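Local coordinates for adhesion and penetration protein autotransporter (Haemophilus influenzae, PDB 3SYJ) that promotes adherence to and invasion of host cells and bacterial aggregation through this beta-helical passenger domain, and is probably also a serine protease, at residues Lys535-Asn540 / Asp565-Ser571; Phe588-Arg592 / Val640-Val645; Phe352-Gln358 / Asn374-Gln380; Asn397-Asp402 / Asn420-Ile424. All blocks are in the same frame, centred on the assembly; numbering follows the deposited sequence.

Interaction 1 of 4, residues Lys535-Asn540 / Asp565-Ser571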
# COMPACT_ATOMS: atom_id res chain seq x y z
N LYS A 535 21.14 42.66 -6.57
CA LYS A 535 20.95 41.47 -5.75
C LYS A 535 20.25 40.38 -6.55
O LYS A 535 20.43 39.20 -6.27
CB LYS A 535 20.14 41.81 -4.50
CG LYS A 535 20.95 42.55 -3.44
CD LYS A 535 20.20 42.70 -2.13
CE LYS A 535 19.39 43.99 -2.07
NZ LYS A 535 19.25 44.45 -0.65
N GLU A 536 19.48 40.80 -7.54
CA GLU A 536 18.67 39.88 -8.35
C GLU A 536 19.28 39.66 -9.72
O GLU A 536 19.60 40.61 -10.43
CB GLU A 536 17.26 40.43 -8.53
CG GLU A 536 16.58 40.85 -7.25
CD GLU A 536 16.89 42.28 -6.87
OE1 GLU A 536 17.73 42.91 -7.55
OE2 GLU A 536 16.29 42.79 -5.90
N ILE A 537 19.42 38.39 -10.09
CA ILE A 537 19.80 38.03 -11.45
C ILE A 537 18.75 37.07 -11.96
O ILE A 537 18.00 36.49 -11.18
CB ILE A 537 21.19 37.37 -11.52
CG1 ILE A 537 21.21 36.04 -10.77
CG2 ILE A 537 22.24 38.32 -10.99
CD1 ILE A 537 22.58 35.37 -10.72
N ALA A 538 18.68 36.90 -13.27
CA ALA A 538 17.62 36.09 -13.84
C ALA A 538 18.11 35.32 -15.05
O ALA A 538 19.06 35.72 -15.72
CB ALA A 538 16.44 36.98 -14.21
N TYR A 539 17.44 34.20 -15.32
CA TYR A 539 17.73 33.42 -16.50
C TYR A 539 16.41 33.10 -17.18
O TYR A 539 15.57 32.39 -16.63
CB TYR A 539 18.46 32.13 -16.11
CG TYR A 539 18.80 31.23 -17.27
CD1 TYR A 539 19.74 31.62 -18.22
CD2 TYR A 539 18.19 29.98 -17.42
CE1 TYR A 539 20.05 30.80 -19.29
CE2 TYR A 539 18.50 29.15 -18.49
CZ TYR A 539 19.44 29.57 -19.42
OH TYR A 539 19.77 28.77 -20.50
N ASN A 540 16.23 33.63 -18.39
CA ASN A 540 14.98 33.47 -19.12
C ASN A 540 14.88 32.16 -19.90
O ASN A 540 13.83 31.85 -20.49
CB ASN A 540 14.81 34.63 -20.10
CG ASN A 540 14.56 35.95 -19.41
OD1 ASN A 540 15.15 36.24 -18.37
ND2 ASN A 540 13.68 36.76 -19.99
N ASP A 565 20.89 37.48 0.95
CA ASP A 565 20.03 38.39 0.19
C ASP A 565 20.40 38.48 -1.30
O ASP A 565 20.67 39.57 -1.81
CB ASP A 565 20.06 39.80 0.80
CG ASP A 565 18.88 40.65 0.36
OD1 ASP A 565 18.09 40.17 -0.49
OD2 ASP A 565 18.74 41.80 0.84
N ARG A 566 20.41 37.34 -1.98
CA ARG A 566 20.66 37.31 -3.42
C ARG A 566 19.61 36.43 -4.07
O ARG A 566 19.32 35.35 -3.57
CB ARG A 566 22.05 36.75 -3.72
CG ARG A 566 23.19 37.52 -3.08
CD ARG A 566 23.28 38.94 -3.60
NE ARG A 566 24.66 39.43 -3.57
CZ ARG A 566 25.15 40.22 -2.63
NH1 ARG A 566 24.37 40.65 -1.64
NH2 ARG A 566 26.42 40.61 -2.68
N THR A 567 19.04 36.88 -5.18
CA THR A 567 17.96 36.14 -5.81
C THR A 567 18.30 35.70 -7.21
O THR A 567 18.91 36.45 -7.98
CB THR A 567 16.67 36.97 -5.86
OG1 THR A 567 16.29 37.34 -4.53
CG2 THR A 567 15.54 36.18 -6.50
N LEU A 568 17.90 34.48 -7.53
CA LEU A 568 18.01 33.95 -8.88
C LEU A 568 16.60 33.65 -9.40
O LEU A 568 15.86 32.86 -8.81
CB LEU A 568 18.86 32.67 -8.90
CG LEU A 568 18.95 31.89 -10.22
CD1 LEU A 568 19.36 32.78 -11.39
CD2 LEU A 568 19.93 30.71 -10.08
N LEU A 569 16.23 34.31 -10.49
CA LEU A 569 14.93 34.07 -11.08
C LEU A 569 15.06 33.16 -12.29
O LEU A 569 15.82 33.45 -13.21
CB LEU A 569 14.28 35.40 -11.48
CG LEU A 569 13.07 35.33 -12.43
CD1 LEU A 569 11.93 34.55 -11.81
CD2 LEU A 569 12.61 36.74 -12.84
N LEU A 570 14.33 32.06 -12.28
CA LEU A 570 14.23 31.20 -13.45
C LEU A 570 12.82 31.30 -14.02
O LEU A 570 11.85 30.88 -13.39
CB LEU A 570 14.56 29.75 -13.08
CG LEU A 570 15.91 29.58 -12.38
CD1 LEU A 570 16.07 28.17 -11.83
CD2 LEU A 570 17.04 29.93 -13.33
N SER A 571 12.70 31.88 -15.22
CA SER A 571 11.38 32.13 -15.77
C SER A 571 11.15 31.36 -17.06
O SER A 571 10.14 31.56 -17.72
CB SER A 571 11.18 33.63 -16.01
OG SER A 571 12.04 34.08 -17.05
O HOH W 1 11.52 33.27 -19.84
O HOH W 2 13.16 36.15 -16.41

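Interaction 2 of 4, residues Phe588-Arg592 / Val640-Val645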
# COMPACT_ATOMS: atom_id res chain seq x y z
N PHE A 588 13.74 31.54 -7.32
CA PHE A 588 12.35 31.61 -7.77
C PHE A 588 12.14 30.82 -9.04
O PHE A 588 12.86 31.01 -10.02
CB PHE A 588 11.92 33.07 -8.01
CG PHE A 588 11.40 33.77 -6.79
CD1 PHE A 588 12.25 34.05 -5.72
CD2 PHE A 588 10.08 34.17 -6.70
CE1 PHE A 588 11.78 34.70 -4.59
CE2 PHE A 588 9.61 34.82 -5.57
CZ PHE A 588 10.46 35.09 -4.52
N PHE A 589 11.16 29.92 -9.01
CA PHE A 589 10.66 29.29 -10.23
C PHE A 589 9.37 30.00 -10.59
O PHE A 589 8.42 30.01 -9.81
CB PHE A 589 10.39 27.80 -10.01
CG PHE A 589 11.61 27.01 -9.62
CD1 PHE A 589 12.34 26.32 -10.57
CD2 PHE A 589 12.01 26.94 -8.30
CE1 PHE A 589 13.46 25.59 -10.22
CE2 PHE A 589 13.12 26.22 -7.93
CZ PHE A 589 13.85 25.54 -8.89
N SER A 590 9.34 30.61 -11.77
CA SER A 590 8.22 31.48 -12.10
C SER A 590 7.86 31.44 -13.57
O SER A 590 8.69 31.10 -14.42
CB SER A 590 8.57 32.92 -11.70
OG SER A 590 7.49 33.81 -11.93
N GLY A 591 6.62 31.78 -13.87
CA GLY A 591 6.23 32.11 -15.23
C GLY A 591 6.66 33.54 -15.44
O GLY A 591 7.32 34.12 -14.58
N ARG A 592 6.29 34.13 -16.58
CA ARG A 592 6.63 35.53 -16.87
C ARG A 592 5.54 36.23 -17.67
O ARG A 592 4.77 35.59 -18.39
CB ARG A 592 7.96 35.61 -17.63
CG ARG A 592 7.99 34.82 -18.93
CD ARG A 592 8.88 35.50 -19.94
NE ARG A 592 8.32 36.79 -20.32
CZ ARG A 592 9.00 37.79 -20.88
NH1 ARG A 592 10.29 37.66 -21.15
NH2 ARG A 592 8.38 38.92 -21.18
N VAL A 640 11.32 29.32 -3.93
CA VAL A 640 9.92 29.72 -4.07
C VAL A 640 9.39 29.38 -5.45
O VAL A 640 9.99 29.75 -6.46
CB VAL A 640 9.75 31.24 -3.84
CG1 VAL A 640 8.28 31.63 -3.95
CG2 VAL A 640 10.32 31.64 -2.49
N VAL A 641 8.27 28.66 -5.50
CA VAL A 641 7.59 28.40 -6.76
C VAL A 641 6.41 29.36 -6.86
O VAL A 641 5.45 29.27 -6.09
CB VAL A 641 7.11 26.94 -6.86
CG1 VAL A 641 6.51 26.67 -8.23
CG2 VAL A 641 8.25 25.98 -6.56
N SER A 642 6.49 30.29 -7.81
CA SER A 642 5.60 31.45 -7.84
C SER A 642 4.59 31.27 -8.97
O SER A 642 4.38 30.16 -9.45
CB SER A 642 6.40 32.72 -8.17
OG SER A 642 5.64 33.89 -7.93
N ARG A 643 3.96 32.37 -9.38
CA ARG A 643 2.75 32.34 -10.20
C ARG A 643 3.04 31.89 -11.62
O ARG A 643 4.15 32.06 -12.12
CB ARG A 643 2.06 33.71 -10.22
CG ARG A 643 2.96 34.88 -10.63
CD ARG A 643 2.14 36.14 -10.89
NE ARG A 643 1.26 35.97 -12.04
CZ ARG A 643 0.50 36.94 -12.56
NH1 ARG A 643 0.52 38.16 -12.03
NH2 ARG A 643 -0.27 36.68 -13.61
N ASN A 644 2.02 31.33 -12.27
CA ASN A 644 2.12 30.84 -13.64
C ASN A 644 3.19 29.77 -13.84
O ASN A 644 3.92 29.75 -14.83
CB ASN A 644 2.28 32.00 -14.63
CG ASN A 644 1.09 32.95 -14.60
OD1 ASN A 644 1.14 33.99 -13.93
ND2 ASN A 644 0.00 32.59 -15.29
N VAL A 645 3.28 28.86 -12.87
CA VAL A 645 4.02 27.63 -13.05
C VAL A 645 2.98 26.52 -13.15
O VAL A 645 2.28 26.22 -12.18
CB VAL A 645 4.96 27.33 -11.87
CG1 VAL A 645 5.66 26.00 -12.08
CG2 VAL A 645 5.98 28.47 -11.70
O HOH W 3 7.56 35.57 -9.54

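Interaction 3 of 4, residues Phe352-Gln358 / Asn374-Gln380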
# COMPACT_ATOMS: atom_id res chain seq x y z
N PHE A 352 47.19 29.52 -44.57
CA PHE A 352 47.44 30.95 -44.49
C PHE A 352 48.95 31.23 -44.47
O PHE A 352 49.63 31.03 -43.45
CB PHE A 352 46.73 31.54 -43.27
CG PHE A 352 45.25 31.81 -43.48
CD1 PHE A 352 44.37 30.78 -43.77
CD2 PHE A 352 44.75 33.10 -43.37
CE1 PHE A 352 43.02 31.03 -43.96
CE2 PHE A 352 43.39 33.35 -43.56
CZ PHE A 352 42.53 32.32 -43.86
N ALA A 353 49.47 31.71 -45.60
CA ALA A 353 50.88 32.08 -45.70
C ALA A 353 51.12 33.50 -45.16
O ALA A 353 52.26 33.87 -44.87
CB ALA A 353 51.35 31.97 -47.13
N SER A 354 50.05 34.28 -45.03
CA SER A 354 50.15 35.61 -44.44
C SER A 354 48.84 35.96 -43.75
O SER A 354 47.83 35.30 -43.98
CB SER A 354 50.45 36.67 -45.50
OG SER A 354 49.29 36.97 -46.27
N ASP A 355 48.86 36.98 -42.91
CA ASP A 355 47.62 37.52 -42.38
C ASP A 355 46.70 37.86 -43.54
O ASP A 355 47.15 38.25 -44.62
CB ASP A 355 47.87 38.78 -41.57
CG ASP A 355 48.55 38.50 -40.26
OD1 ASP A 355 48.63 37.31 -39.89
OD2 ASP A 355 49.01 39.46 -39.61
N ILE A 356 45.40 37.71 -43.31
CA ILE A 356 44.41 38.03 -44.32
C ILE A 356 43.31 38.92 -43.77
O ILE A 356 42.65 38.59 -42.77
CB ILE A 356 43.77 36.77 -44.92
CG1 ILE A 356 44.82 35.97 -45.70
CG2 ILE A 356 42.59 37.14 -45.82
CD1 ILE A 356 45.25 36.64 -46.99
N ASN A 357 43.10 40.06 -44.40
CA ASN A 357 41.98 40.93 -44.19
C ASN A 357 41.17 41.05 -45.46
O ASN A 357 41.49 41.77 -46.36
CB ASN A 357 42.42 42.30 -43.69
CG ASN A 357 41.28 43.19 -43.29
OD1 ASN A 357 40.14 42.90 -43.47
ND2 ASN A 357 41.62 44.28 -42.71
N GLN A 358 40.11 40.28 -45.48
CA GLN A 358 39.20 40.18 -46.58
C GLN A 358 38.23 41.38 -46.70
O GLN A 358 37.53 41.51 -47.66
CB GLN A 358 38.46 38.87 -46.43
CG GLN A 358 38.47 38.00 -47.65
CD GLN A 358 37.83 36.65 -47.44
OE1 GLN A 358 37.89 36.08 -46.40
NE2 GLN A 358 37.23 36.16 -48.45
N ASN A 374 50.72 28.92 -41.36
CA ASN A 374 52.09 28.44 -41.34
C ASN A 374 52.72 28.77 -40.00
O ASN A 374 53.56 28.02 -39.49
CB ASN A 374 52.92 29.08 -42.45
CG ASN A 374 52.65 28.45 -43.79
OD1 ASN A 374 52.14 27.33 -43.87
ND2 ASN A 374 52.98 29.17 -44.86
N SER A 375 52.32 29.88 -39.44
CA SER A 375 52.82 30.35 -38.20
C SER A 375 51.97 30.96 -37.06
O SER A 375 51.77 30.35 -36.06
CB SER A 375 53.85 31.41 -38.46
OG SER A 375 54.62 31.56 -37.33
N ASN A 376 51.47 32.16 -37.26
CA ASN A 376 50.51 32.81 -36.41
C ASN A 376 49.65 33.75 -37.21
O ASN A 376 49.15 34.71 -36.74
CB ASN A 376 51.23 33.53 -35.29
CG ASN A 376 52.15 34.66 -35.78
OD1 ASN A 376 52.54 34.74 -36.96
ND2 ASN A 376 52.51 35.53 -34.86
N GLN A 377 49.51 33.42 -38.47
CA GLN A 377 48.69 34.21 -39.39
C GLN A 377 47.25 34.29 -38.90
O GLN A 377 46.71 33.31 -38.37
CB GLN A 377 48.75 33.62 -40.80
CG GLN A 377 50.06 33.86 -41.53
CD GLN A 377 51.17 32.91 -41.09
OE1 GLN A 377 50.90 31.84 -40.56
NE2 GLN A 377 52.41 33.31 -41.31
N THR A 378 46.63 35.45 -39.06
CA THR A 378 45.24 35.67 -38.63
C THR A 378 44.28 35.85 -39.81
O THR A 378 44.70 36.09 -40.94
CB THR A 378 45.12 36.90 -37.71
OG1 THR A 378 45.54 38.07 -38.42
CG2 THR A 378 45.98 36.72 -36.46
N TRP A 379 42.98 35.72 -39.55
CA TRP A 379 41.97 36.02 -40.56
C TRP A 379 40.93 37.02 -40.06
O TRP A 379 40.62 37.06 -38.87
CB TRP A 379 41.25 34.77 -41.06
CG TRP A 379 40.12 35.07 -42.03
CD1 TRP A 379 40.23 35.28 -43.37
CD2 TRP A 379 38.71 35.19 -41.73
NE1 TRP A 379 39.00 35.53 -43.93
CE2 TRP A 379 38.05 35.47 -42.94
CE3 TRP A 379 37.96 35.10 -40.55
CZ2 TRP A 379 36.66 35.67 -43.02
CZ3 TRP A 379 36.58 35.28 -40.62
CH2 TRP A 379 35.94 35.57 -41.85
N GLN A 380 40.38 37.79 -40.99
CA GLN A 380 39.39 38.81 -40.70
C GLN A 380 38.56 39.06 -41.96
O GLN A 380 39.12 39.34 -43.03
CB GLN A 380 40.09 40.10 -40.29
CG GLN A 380 39.17 41.17 -39.74
CD GLN A 380 39.92 42.42 -39.33
OE1 GLN A 380 41.06 42.64 -39.74
NE2 GLN A 380 39.28 43.25 -38.52
O HOH W 4 53.90 31.70 -44.23
O HOH W 5 44.09 39.38 -40.17

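Interaction 4 of 4, residues Asn397-Asp402 / Asn420-Ile424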
# COMPACT_ATOMS: atom_id res chain seq x y z
N ASN A 397 43.74 32.20 -35.71
CA ASN A 397 43.21 33.15 -34.74
C ASN A 397 42.51 34.34 -35.39
O ASN A 397 42.55 34.51 -36.60
CB ASN A 397 44.31 33.65 -33.81
CG ASN A 397 44.63 32.68 -32.70
OD1 ASN A 397 45.80 32.44 -32.39
ND2 ASN A 397 43.59 32.11 -32.09
N GLY A 398 41.88 35.17 -34.56
CA GLY A 398 41.20 36.35 -35.05
C GLY A 398 41.93 37.62 -34.66
O GLY A 398 43.08 37.59 -34.23
N VAL A 399 41.24 38.75 -34.79
CA VAL A 399 41.84 40.07 -34.61
C VAL A 399 41.11 40.82 -33.51
O VAL A 399 39.88 40.76 -33.43
CB VAL A 399 41.72 40.87 -35.91
CG1 VAL A 399 42.15 42.31 -35.69
CG2 VAL A 399 42.53 40.20 -37.02
N GLU A 400 41.86 41.52 -32.67
CA GLU A 400 41.28 42.24 -31.54
C GLU A 400 40.24 43.26 -32.00
O GLU A 400 40.45 43.93 -33.01
CB GLU A 400 42.37 42.92 -30.71
CG GLU A 400 41.88 43.53 -29.41
CD GLU A 400 43.00 44.17 -28.60
OE1 GLU A 400 44.16 44.14 -29.05
OE2 GLU A 400 42.72 44.69 -27.50
N HIS A 401 39.13 43.36 -31.27
CA HIS A 401 38.03 44.27 -31.61
C HIS A 401 37.28 43.89 -32.88
O HIS A 401 36.54 44.70 -33.44
CB HIS A 401 38.52 45.73 -31.70
CG HIS A 401 39.14 46.24 -30.43
ND1 HIS A 401 40.37 46.85 -30.40
CD2 HIS A 401 38.70 46.20 -29.15
CE1 HIS A 401 40.67 47.17 -29.15
NE2 HIS A 401 39.67 46.79 -28.38
N ASP A 402 37.48 42.66 -33.34
CA ASP A 402 36.75 42.16 -34.49
C ASP A 402 35.87 40.98 -34.11
O ASP A 402 36.30 40.08 -33.39
CB ASP A 402 37.69 41.77 -35.62
CG ASP A 402 36.96 41.14 -36.80
OD1 ASP A 402 36.59 41.89 -37.73
OD2 ASP A 402 36.74 39.91 -36.77
N ASN A 420 43.19 34.00 -28.47
CA ASN A 420 42.55 34.69 -29.58
C ASN A 420 41.87 35.93 -29.03
O ASN A 420 41.10 35.86 -28.07
CB ASN A 420 41.52 33.81 -30.27
CG ASN A 420 40.71 34.58 -31.30
OD1 ASN A 420 41.23 35.46 -31.99
ND2 ASN A 420 39.43 34.24 -31.42
N LYS A 421 42.17 37.07 -29.62
CA LYS A 421 41.60 38.30 -29.10
C LYS A 421 40.30 38.70 -29.80
O LYS A 421 39.58 39.57 -29.31
CB LYS A 421 42.64 39.41 -29.08
CG LYS A 421 43.38 39.51 -27.76
CD LYS A 421 44.56 40.46 -27.83
CE LYS A 421 45.69 39.86 -28.66
NZ LYS A 421 46.92 40.68 -28.58
N GLY A 422 39.99 38.05 -30.92
CA GLY A 422 38.73 38.28 -31.60
C GLY A 422 37.57 37.66 -30.84
O GLY A 422 37.77 36.81 -29.97
N SER A 423 36.36 38.10 -31.15
CA SER A 423 35.17 37.47 -30.57
C SER A 423 34.38 36.73 -31.64
O SER A 423 34.81 36.63 -32.79
CB SER A 423 34.30 38.51 -29.87
OG SER A 423 33.87 39.50 -30.78
N ILE A 424 33.21 36.22 -31.28
CA ILE A 424 32.41 35.47 -32.24
C ILE A 424 30.91 35.61 -32.00
O ILE A 424 30.45 35.70 -30.85
CB ILE A 424 32.78 33.97 -32.23
CG1 ILE A 424 32.04 33.22 -33.35
CG2 ILE A 424 32.49 33.36 -30.87
CD1 ILE A 424 32.67 31.89 -33.72
O HOH W 6 44.28 37.50 -31.82
O HOH W 7 37.85 41.65 -29.50

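Interaction 1 of 4, residues Lys535-Asn540 / Asp565-Ser571
Strands 536-539 and 567-570 run side by side in the same direction, their axes 4.6 Å apart at closest approach and inclined by 22°. Their hydrogen bonds alternate as in any parallel pair. Ile-537 uses both of its backbone polar groups: its N donates to Thr-567 O (2.9 Å) and its O accepts from Leu-569 N (2.9 Å). Tyr-539 repeats this with Leu-569 O (2.8 Å from Tyr-539 N) and Ser-571 N (3.2 Å from Tyr-539 O), while Lys-535 O receives Thr-567 N at 2.9 Å.

Side chains at equivalent positions line up across the strands. On one face Ile-537 CG1 meets Leu-568 CD1 and Tyr-539 CB meets Leu-570 CD2, both at 3.8 Å; on the other, Ala-538 CB lies 3.8 Å from Leu-569 CB, against strand 682-688, whose Cys-684 is disulfide-bonded to Cys-673. The ends are polar. Lys-535 NZ forms a salt bridge with Asp-565 OD2 (3.1 Å), and Asp-565 has a second partner in Lys-586. At the far end a water links Asn-540 O (2.8 Å) to Ser-571 OG (3.0 Å).

This is the beta-solenoid principle in small: one coil repeats the last, the backbone bonds set the spacing, side chains at matching positions pack against each other, mostly through carbon, and the salt bridge and the bridging water lie at opposite ends of the pair.

Interaction 2 of 4, residues Phe588-Arg592 / Val640-Val645
This is a contact between coils of the beta-solenoid, where two short parallel strand ends run out into a turn within the second beta-solenoid repeat region. Phe-588 pairs with Val-640 and Phe-589 with Val-641, fixed by Phe-589 N to Val-640 O and Ser-642 N to Phe-589 O, both 2.8 Å.

Beyond the strands the match slips by one residue: Ser-590 lies nearest Ser-642, but Gly-591 lies nearest Asn-644. The chain absorbs the extra residue with Asn-644 in the left-handed helical region (phi 58°, psi 41°), while Gly-591 N reaches Arg-643 O at 3.0 Å. A beta carbon on Gly-591 would collide with Asn-644 O, so the close approach depends on the missing side chain.

The aromatic rings flank the pair on its two faces. Val-640 CB sits 3.9 Å from the centroid of the Phe-588 ring, almost on its normal, a CH-pi contact; Phe-589 packs edge-to-face with Phe-627 of strand 622-629. Arg-643 NE holds Asn-644 OD1 at 2.7 Å, and the arginine also makes a salt bridge with Asp-619 and a cation-pi contact with Trp-622. Between the two serines a water bridges Ser-590 OG and Ser-642 OG, 3.0 Å from each.

Interaction 3 of 4, residues Phe352-Gln358 / Asn374-Gln380
Side chains, through their conformations, do much of the joining between segments 352-358 and 374-380, neighbouring coils whose regular pairing is just Ile-356 with Trp-379 and Asn-357 with Gln-380. Asp-355 (chi1 m) brings OD1 to Thr-378 N at 2.9 Å, beside the backbone bond of Ile-356 N to Thr-378 O (3.0 Å). Gln-377 folds back (m, then p) so that its OE1 accepts from Ser-375 N at 2.7 Å, bracing its own turn while its CB touches Phe-352 CB at 3.8 Å. Backbone adds Asn-374 N to Phe-352 O at 3.2 Å.

Trp-379, chi1 t, lies against apolar residues of 352-358: Trp-379 CB is 3.6 Å from Phe-352 CE2, and Trp-379 CD1 is 3.9 Å from Ile-356 CG2. Gln-358 takes an off-well chi1 of -128° with chi2 t, carrying its OE1 to Trp-379 NE1 (2.8 Å); its NE2 is occupied by Glu-338 O. With chi1 p, Thr-378 points OG1 at a water (2.6 Å) that donates to Ile-356 O (3.1 Å).

Thus buried Phe, Ile and Trp carbon packs together, the Gln-358 side-chain amide oxygen satisfies the indole nitrogen, and before the short strand pair backbone and Asp-355 oxygen share the joining.

Interaction 4 of 4, residues Asn397-Asp402 / Asn420-Ile424
This surface contact joins the turns of successive coils of the parallel beta-solenoid, and one residue organises much of it. Asn-420 OD1 accepts from Gly-398 N across the contact (2.7 Å) and also from Gly-422 N on its own segment (3.1 Å), the latter an Asx turn, so a single carbonyl oxygen ties two loops together. The second direct bond is backbone to backbone, Ser-423 N to Asp-402 O at 3.0 Å. Within 397-402, Val-399 to Asp-402 form a type II beta turn closed by Asp-402 N to Val-399 O (3.1 Å). Asp-402 also forms a salt bridge with Lys-123.

Two waters complete the polar network. One spans Gly-398 O (2.7 Å) and Lys-421 N (3.1 Å); another accepts from His-401 N (2.8 Å) and donates to Lys-421 O (2.7 Å).

Van der Waals contact relies on glycine, since a beta carbon on Gly-422 would crowd Val-399 N and Gly-398 CA. Toward solvent, Glu-400 CB and Lys-421 CB touch at 3.9 Å, but Glu-400 OE1 and Lys-421 NZ stay 4.5 Å apart, beyond a salt bridge.

Segment 397-402 lies in the loop between strands 391-394 and 403-407, and 420-424 runs into strand 423-427, which lies beside 403-407 in the same parallel sheet.

Along the chain the contacts come in the order interaction 3, 4, 1, 2, in series, each closing before the next opens, as expected where every coil stacks on its predecessor. They form two touching pairs. Interactions 3 and 4, centres 13 Å apart, meet through Trp-379 with Asn-397 and Gln-380 with Asp-402. Interactions 1 and 2, centres 12 Å apart near the middle of the chain, share one sheet, in which strands 567-575 and 586-593 are neighbours. Between the pairs, centres are 31 to 51 Å apart and nothing touches. The same coil-on-coil scheme thus recurs along the solenoid, building the elongated passenger domain from local contacts.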